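Local coordinates for hemoglobin component VII (Tokunagayusurika akamusi, PDB 1X46), which binds heme and probably carries or stores oxygen in midge larvae, at residues Pro86-Lys89 / Asn90-Gln94. Residues are numbered along the deposited sequence; the frame is centred on the assembly and turned at random.
Sequences PALK and NVLKQ
Leu-88 and Leu-92 meet one turn apart on helix 85-100, in a local i to i+4 contact inside the globin F helix, which carries His-99, the axial ligand of the heme iron, further along. Leu-88 CD1 and Leu-92 CD1 lie 4.2 Å apart. Leu-92 CG is turned beside its own N (chi1 -61°), which brings it to 3.4 Å from Leu-88 O. Leu-88 is buried against Ala-75 and Leu-78 of helix 59-78, while Leu-92, partly exposed, packs on Val-145 and Val-146 of helix 129-146. Val-91 also faces helix 59-78, with CG2 3.5 Å from Ala-87 O. Backbone i to i+4 hydrogen bonds tie the turns together: Leu-92 N reaches Leu-88 O at 3.0 Å, and Lys-93 N reaches Lys-89 O at 2.8 Å. Pro-86, which has no N-H to give, suits the first turn, where no i-4 acceptor is needed; its O accepts a hydrogen bond from Asn-90 N at 3.0 Å. Lys-89 and Lys-93 suit the outer border, their side chains touching Val-145; Lys-89 also makes a cation-pi contact with Trp-4. The chemistry thus implies an amphipathic helix, apolar branches seated against neighbouring helices and long charged chains at its margin.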
loop_
_atom_site.group_PDB
_atom_site.type_symbol
_atom_site.label_atom_id
_atom_site.label_comp_id
_atom_site.label_asym_id
_atom_site.label_seq_id
_atom_site.Cartn_x
_atom_site.Cartn_y
_atom_site.Cartn_z
ATOM N N PRO A 86 6.252 4.552 -17.418
ATOM C CA PRO A 86 7.457 5.203 -16.873
ATOM C C PRO A 86 7.162 6.040 -15.636
ATOM O O PRO A 86 7.928 5.949 -14.671
ATOM C CB PRO A 86 7.965 6.088 -18.028
ATOM C CG PRO A 86 7.378 5.480 -19.247
ATOM C CD PRO A 86 6.061 4.890 -18.850
ATOM N N ALA A 87 6.091 6.827 -15.662
ATOM C CA ALA A 87 5.716 7.632 -14.512
ATOM C C ALA A 87 5.382 6.767 -13.301
ATOM O O ALA A 87 5.773 7.097 -12.167
ATOM C CB ALA A 87 4.559 8.541 -14.846
ATOM N N LEU A 88 4.642 5.693 -13.549
ATOM C CA LEU A 88 4.290 4.779 -12.461
ATOM C C LEU A 88 5.541 4.147 -11.872
ATOM O O LEU A 88 5.715 4.096 -10.639
ATOM C CB LEU A 88 3.318 3.719 -12.951
ATOM C CG LEU A 88 3.051 2.517 -12.033
ATOM C CD1 LEU A 88 2.425 2.955 -10.717
ATOM C CD2 LEU A 88 2.147 1.569 -12.775
ATOM N N LYS A 89 6.435 3.660 -12.725
ATOM C CA LYS A 89 7.648 3.057 -12.203
ATOM C C LYS A 89 8.533 4.028 -11.434
ATOM O O LYS A 89 9.225 3.647 -10.480
ATOM C CB LYS A 89 8.401 2.341 -13.311
ATOM C CG LYS A 89 7.658 1.104 -13.727
ATOM C CD LYS A 89 8.547 0.229 -14.530
ATOM C CE LYS A 89 7.926 -1.091 -14.824
ATOM N NZ LYS A 89 8.672 -1.770 -15.943
ATOM N N ASN A 90 8.521 5.295 -11.845
ATOM C CA ASN A 90 9.301 6.286 -11.138
ATOM C C ASN A 90 8.720 6.585 -9.749
ATOM O O ASN A 90 9.475 6.774 -8.789
ATOM C CB ASN A 90 9.470 7.555 -11.979
ATOM C CG ASN A 90 10.303 7.302 -13.242
ATOM O OD1 ASN A 90 10.927 6.246 -13.389
ATOM N ND2 ASN A 90 10.290 8.255 -14.164
ATOM N N VAL A 91 7.394 6.596 -9.648
ATOM C CA VAL A 91 6.762 6.699 -8.322
ATOM C C VAL A 91 7.196 5.528 -7.426
ATOM O O VAL A 91 7.614 5.711 -6.269
ATOM C CB VAL A 91 5.247 6.763 -8.426
ATOM C CG1 VAL A 91 4.617 6.506 -7.071
ATOM C CG2 VAL A 91 4.828 8.125 -8.929
ATOM N N LEU A 92 7.130 4.317 -7.971
ATOM C CA LEU A 92 7.479 3.129 -7.193
ATOM C C LEU A 92 8.944 3.126 -6.798
ATOM O O LEU A 92 9.281 2.831 -5.638
ATOM C CB LEU A 92 7.144 1.845 -7.962
ATOM C CG LEU A 92 5.666 1.655 -8.324
ATOM C CD1 LEU A 92 5.471 0.456 -9.273
ATOM C CD2 LEU A 92 4.719 1.613 -7.104
ATOM N N LYS A 93 9.833 3.460 -7.742
ATOM C CA LYS A 93 11.266 3.446 -7.457
ATOM C C LYS A 93 11.621 4.453 -6.371
ATOM O O LYS A 93 12.445 4.161 -5.467
ATOM C CB LYS A 93 12.075 3.746 -8.714
ATOM C CG LYS A 93 12.319 2.533 -9.521
ATOM C CD LYS A 93 13.045 2.885 -10.808
ATOM C CE LYS A 93 12.754 1.833 -11.860
ATOM N NZ LYS A 93 13.420 2.195 -13.148
ATOM N N GLN A 94 11.035 5.645 -6.465
ATOM C CA GLN A 94 11.305 6.648 -5.450
ATOM C C GLN A 94 10.867 6.207 -4.051
ATOM O O GLN A 94 11.548 6.476 -3.073
ATOM C CB GLN A 94 10.641 7.970 -5.806
ATOM C CG GLN A 94 11.132 9.133 -4.941
ATOM C CD GLN A 94 12.600 9.454 -5.127
ATOM O OE1 GLN A 94 13.052 9.701 -6.245
ATOM N NE2 GLN A 94 13.365 9.400 -4.038
#